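Local coordinates for spike protein S1 (Bat coronavirus HKU9, PDB 5GYQ) that probably attaches the bat coronavirus to its host cell by binding a receptor, this piece being the putative receptor-binding domain of the spike, at residues Arg23-Tyr28 with Leu66-Ile71; Leu46-Val51 with Tyr99-Ala104. All coordinates share one frame; numbering follows the deposited sequence.

Interaction 1: residues Arg23-Tyr28 with Leu66-Ile71; sequences RRYMLY and LDVMRI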
# COMPACT_ATOMS: atom_id res chain seq x y z
N ARG A 23 -2.47 -2.26 6.24
CA ARG A 23 -2.12 -3.67 6.38
C ARG A 23 -1.00 -4.11 5.44
O ARG A 23 -0.91 -3.68 4.30
CB ARG A 23 -3.35 -4.55 6.15
CG ARG A 23 -4.19 -4.74 7.40
CD ARG A 23 -5.67 -4.76 7.07
NE ARG A 23 -6.36 -5.90 7.68
CZ ARG A 23 -7.68 -5.98 7.80
NH1 ARG A 23 -8.45 -4.98 7.38
NH2 ARG A 23 -8.23 -7.05 8.36
N ARG A 24 -0.14 -4.99 5.95
CA ARG A 24 0.99 -5.49 5.17
C ARG A 24 0.86 -6.97 4.85
O ARG A 24 0.44 -7.76 5.69
CB ARG A 24 2.31 -5.24 5.92
CG ARG A 24 3.52 -5.97 5.35
CD ARG A 24 4.81 -5.32 5.81
NE ARG A 24 4.97 -3.99 5.22
CZ ARG A 24 5.97 -3.16 5.50
NH1 ARG A 24 6.92 -3.52 6.35
NH2 ARG A 24 6.02 -1.97 4.91
N TYR A 25 1.20 -7.33 3.62
CA TYR A 25 1.25 -8.73 3.21
C TYR A 25 2.60 -9.03 2.59
O TYR A 25 3.02 -8.36 1.64
CB TYR A 25 0.12 -9.05 2.23
CG TYR A 25 -1.25 -8.71 2.77
CD1 TYR A 25 -2.00 -9.66 3.46
CD2 TYR A 25 -1.80 -7.45 2.60
CE1 TYR A 25 -3.25 -9.35 3.97
CE2 TYR A 25 -3.05 -7.13 3.09
CZ TYR A 25 -3.77 -8.08 3.78
OH TYR A 25 -5.01 -7.77 4.28
N MET A 26 3.30 -10.02 3.13
CA MET A 26 4.63 -10.36 2.64
C MET A 26 4.60 -11.58 1.73
O MET A 26 4.08 -12.63 2.09
CB MET A 26 5.57 -10.58 3.82
CG MET A 26 5.85 -9.32 4.63
SD MET A 26 6.88 -9.63 6.08
CE MET A 26 7.22 -7.95 6.61
N LEU A 27 5.17 -11.41 0.54
CA LEU A 27 5.26 -12.46 -0.47
C LEU A 27 6.71 -12.90 -0.64
O LEU A 27 7.59 -12.08 -0.96
CB LEU A 27 4.71 -11.98 -1.81
CG LEU A 27 3.40 -11.19 -1.80
CD1 LEU A 27 3.02 -10.80 -3.22
CD2 LEU A 27 2.30 -12.00 -1.15
N TYR A 28 6.95 -14.19 -0.42
CA TYR A 28 8.29 -14.75 -0.45
C TYR A 28 8.27 -16.21 -0.92
O TYR A 28 7.43 -16.99 -0.47
CB TYR A 28 8.93 -14.65 0.94
CG TYR A 28 10.33 -15.22 1.02
CD1 TYR A 28 10.54 -16.51 1.49
CD2 TYR A 28 11.43 -14.47 0.62
CE1 TYR A 28 11.82 -17.04 1.56
CE2 TYR A 28 12.71 -15.00 0.69
CZ TYR A 28 12.90 -16.28 1.16
OH TYR A 28 14.16 -16.80 1.23
N LEU A 66 3.23 -5.99 -0.03
CA LEU A 66 2.04 -5.22 -0.39
C LEU A 66 1.45 -4.51 0.81
O LEU A 66 0.97 -5.15 1.74
CB LEU A 66 0.98 -6.13 -1.01
CG LEU A 66 1.43 -7.03 -2.16
CD1 LEU A 66 0.31 -7.97 -2.58
CD2 LEU A 66 1.91 -6.20 -3.34
N ASP A 67 1.50 -3.18 0.80
CA ASP A 67 0.87 -2.40 1.86
C ASP A 67 -0.42 -1.79 1.35
O ASP A 67 -0.43 -1.09 0.35
CB ASP A 67 1.82 -1.31 2.36
CG ASP A 67 3.11 -1.88 2.89
OD1 ASP A 67 3.10 -3.03 3.37
OD2 ASP A 67 4.14 -1.18 2.84
N VAL A 68 -1.52 -2.05 2.03
CA VAL A 68 -2.82 -1.63 1.54
C VAL A 68 -3.53 -0.72 2.53
O VAL A 68 -3.56 -0.99 3.75
CB VAL A 68 -3.71 -2.84 1.22
CG1 VAL A 68 -5.06 -2.40 0.70
CG2 VAL A 68 -3.02 -3.74 0.20
N MET A 69 -4.09 0.37 2.00
CA MET A 69 -4.85 1.31 2.81
C MET A 69 -5.70 2.20 1.92
O MET A 69 -5.70 2.04 0.70
CB MET A 69 -3.91 2.17 3.66
CG MET A 69 -3.09 3.17 2.84
SD MET A 69 -1.39 3.31 3.42
CE MET A 69 -0.68 1.81 2.75
N ARG A 70 -6.43 3.13 2.52
CA ARG A 70 -7.16 4.13 1.74
C ARG A 70 -6.49 5.49 1.92
O ARG A 70 -5.78 5.71 2.90
CB ARG A 70 -8.63 4.18 2.16
CG ARG A 70 -8.89 4.52 3.61
CD ARG A 70 -10.37 4.44 3.92
NE ARG A 70 -10.92 3.13 3.57
CZ ARG A 70 -12.12 2.93 3.05
NH1 ARG A 70 -12.93 3.96 2.80
NH2 ARG A 70 -12.52 1.70 2.76
N ILE A 71 -6.72 6.39 0.97
CA ILE A 71 -5.99 7.66 0.95
C ILE A 71 -6.75 8.68 0.10
O ILE A 71 -7.29 8.33 -0.94
CB ILE A 71 -4.55 7.44 0.39
CG1 ILE A 71 -3.69 8.70 0.53
CG2 ILE A 71 -4.58 6.96 -1.06
CD1 ILE A 71 -2.23 8.46 0.15
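R23 to Y25 run antiparallel to V68 to L66, the short strand axes 4.7 Å apart at their closest and 158° between their directions. This is the edge of the five-stranded antiparallel sheet that forms the core of the betacoronavirus receptor-binding domain: 23-27 is an outermost strand and 63-71 the next one in. R23 with V68 and Y25 with L66 are hydrogen-bonded pairs, each closed by two backbone bonds; V68 N to R23 O measures 2.9 Å. Between them R24 and D67 form the non-hydrogen-bonded pair, and here the side chains take over. They lie side by side and point the same way. With CG anti to the backbone N and a bend at chi3, R24 presents the NE edge of its guanidinium to the carboxylate, whose plane is turned only 21° from its own. NE gives a nearly straight 2.8 Å bond to D67 OD1, one arm of a salt bridge. OD2 has a further partner in Y92 OH, and the salt bridge with R24 would tend to keep the buried carboxylate ionised.

On the other face, which R23 shares, Y25, L66 and V68 make apolar contacts. Y25 CB sits 4.4 Å from L66 CB, and the ring reaches V68 CG2 obliquely. V12 of helix 10-14 packs against R23, Y25 and V68 here. Further along, L27 and L66 meet through their CD1 atoms, 4.0 Å apart, the two side chains crossing at a slant. The side-on grip of R24 is completed by NH2, which bonds D67 OD2 at 2.9 Å, on the syn side of the carboxylate and 24° out of its plane.

Interaction 2: residues Leu46-Val51 with Tyr99-Ala104; sequences LQCYGV and YGCLHA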
# COMPACT_ATOMS: atom_id res chain seq x y z
N LEU A 46 -0.68 5.23 -11.23
CA LEU A 46 0.35 4.22 -10.98
C LEU A 46 1.74 4.82 -11.17
O LEU A 46 2.12 5.18 -12.28
CB LEU A 46 0.16 3.01 -11.89
CG LEU A 46 1.21 1.90 -11.83
CD1 LEU A 46 1.29 1.26 -10.45
CD2 LEU A 46 0.93 0.85 -12.89
N GLN A 47 2.50 4.91 -10.08
CA GLN A 47 3.81 5.53 -10.12
C GLN A 47 4.90 4.57 -9.65
O GLN A 47 4.84 4.06 -8.54
CB GLN A 47 3.83 6.79 -9.26
CG GLN A 47 5.11 7.60 -9.39
CD GLN A 47 5.18 8.36 -10.69
OE1 GLN A 47 4.25 9.10 -11.04
NE2 GLN A 47 6.27 8.18 -11.42
N CYS A 48 5.90 4.33 -10.50
CA CYS A 48 6.94 3.37 -10.15
C CYS A 48 8.32 4.00 -9.99
O CYS A 48 8.65 4.98 -10.65
CB CYS A 48 6.99 2.26 -11.20
SG CYS A 48 5.57 1.15 -11.22
N TYR A 49 9.11 3.40 -9.11
CA TYR A 49 10.46 3.86 -8.81
C TYR A 49 11.44 2.69 -8.85
O TYR A 49 11.34 1.75 -8.05
CB TYR A 49 10.51 4.53 -7.43
CG TYR A 49 9.41 5.53 -7.19
CD1 TYR A 49 9.57 6.87 -7.52
CD2 TYR A 49 8.20 5.13 -6.62
CE1 TYR A 49 8.56 7.78 -7.29
CE2 TYR A 49 7.19 6.04 -6.39
CZ TYR A 49 7.37 7.36 -6.73
OH TYR A 49 6.36 8.27 -6.51
N GLY A 50 12.39 2.75 -9.78
CA GLY A 50 13.40 1.71 -9.92
C GLY A 50 13.00 0.65 -10.92
O GLY A 50 13.73 -0.31 -11.16
N VAL A 51 11.82 0.82 -11.51
CA VAL A 51 11.27 -0.13 -12.47
C VAL A 51 10.16 0.58 -13.24
O VAL A 51 9.53 1.49 -12.71
CB VAL A 51 10.74 -1.40 -11.76
CG1 VAL A 51 9.67 -1.04 -10.74
CG2 VAL A 51 10.20 -2.41 -12.77
N TYR A 99 12.16 1.18 -3.61
CA TYR A 99 12.16 0.49 -4.90
C TYR A 99 10.84 -0.27 -5.01
O TYR A 99 10.57 -1.18 -4.23
CB TYR A 99 13.36 -0.45 -5.01
CG TYR A 99 13.31 -1.42 -6.18
CD1 TYR A 99 12.94 -1.00 -7.45
CD2 TYR A 99 13.68 -2.75 -6.01
CE1 TYR A 99 12.91 -1.89 -8.52
CE2 TYR A 99 13.66 -3.64 -7.07
CZ TYR A 99 13.27 -3.21 -8.32
OH TYR A 99 13.25 -4.09 -9.38
N GLY A 100 10.01 0.13 -5.97
CA GLY A 100 8.70 -0.47 -6.10
C GLY A 100 7.66 0.47 -6.70
O GLY A 100 8.01 1.35 -7.46
N CYS A 101 6.39 0.28 -6.35
CA CYS A 101 5.33 1.07 -6.97
C CYS A 101 4.21 1.51 -6.03
O CYS A 101 3.85 0.82 -5.09
CB CYS A 101 4.71 0.28 -8.13
SG CYS A 101 5.82 0.06 -9.53
N LEU A 102 3.68 2.69 -6.32
CA LEU A 102 2.49 3.22 -5.66
C LEU A 102 1.31 3.11 -6.61
O LEU A 102 1.30 3.74 -7.67
CB LEU A 102 2.69 4.68 -5.24
CG LEU A 102 3.91 5.01 -4.39
CD1 LEU A 102 3.97 6.50 -4.14
CD2 LEU A 102 3.86 4.24 -3.08
N HIS A 103 0.33 2.29 -6.24
CA HIS A 103 -0.82 2.08 -7.09
C HIS A 103 -2.11 2.55 -6.42
O HIS A 103 -2.64 1.89 -5.53
CB HIS A 103 -0.94 0.60 -7.47
CG HIS A 103 -1.92 0.34 -8.57
ND1 HIS A 103 -2.11 -0.92 -9.11
CD2 HIS A 103 -2.74 1.17 -9.25
CE1 HIS A 103 -3.03 -0.85 -10.06
NE2 HIS A 103 -3.42 0.41 -10.17
N ALA A 104 -2.59 3.70 -6.87
CA ALA A 104 -3.86 4.24 -6.39
C ALA A 104 -4.97 3.90 -7.38
O ALA A 104 -4.83 4.11 -8.59
CB ALA A 104 -3.76 5.74 -6.19
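C48 and C101 face each other as a non-hydrogen-bonded pair of two antiparallel strands and are joined by a disulfide, a cross-strand link at the edge of the receptor-binding domain's core sheet. The CA atoms are 4.2 Å apart, SG to SG is 2.0 Å, and the disulfide torsion is 110°. In both cysteines SG stands anti to the carbonyl carbon (chi1 near -69°). The hydrogen-bonded pairs flank the bridge: Q47 with L102 on one side, Y49 with G100 on the other, each making two backbone bonds.

Y49 lies on the face it shares with L102. Its CB is 4.0 Å from G100 O, and CD2 stays near that same oxygen. Farther out, CE2 meets L102 CG and CD1, and the tip oxygen OH comes 3.8 Å from L102 CD1. L102 CG and CD1 lie at the ring's edge, near its plane. R82 makes a cation-pi contact with the ring.

On the disulfide's face, L46 CD1 makes an off-centre CH-pi contact with the H103 ring, 4.2 Å from its centroid. The imidazole is held at both nitrogens, ND1 by V37 O and NE2 by T43 OG1. Past the strand end the chain turns at G50, whose positive phi (93°) would jam any CB against the preceding carbonyl. The Y99 ring meets this turn through CD1, 3.2 Å from Y49 O at its edge, and through CE1, which approaches G50 O; V51 CB also lies at the edge, beside CE1.

Helix 73-81 covers the Q47, Y49 and L102 face through F80, helix 53-56 lies by the disulfide with P53 and L56, and strand 146-157 continues the sheet beyond 100-104.

How the interactions relate
Interactions 1 and 2 are the two margins of one antiparallel sheet. Strand order is 23-27, 63-71, 146-157, 100-111, 43-49, so each contact pairs an outermost strand with its inner neighbour and strand 146-157 lies between the inner two. Their centres are 14 Å apart and their nearest atoms about 5 Å, without touching. The central strand bridges them: V153 meets the side chains of both D67 and L102, and I154 meets L66 while bonding C101 through the backbone. Along the chain the segments alternate. Just after strand 63-71 comes N72, which belongs to the glycan pocket seen with T74, H75, Y113, V115 and S146.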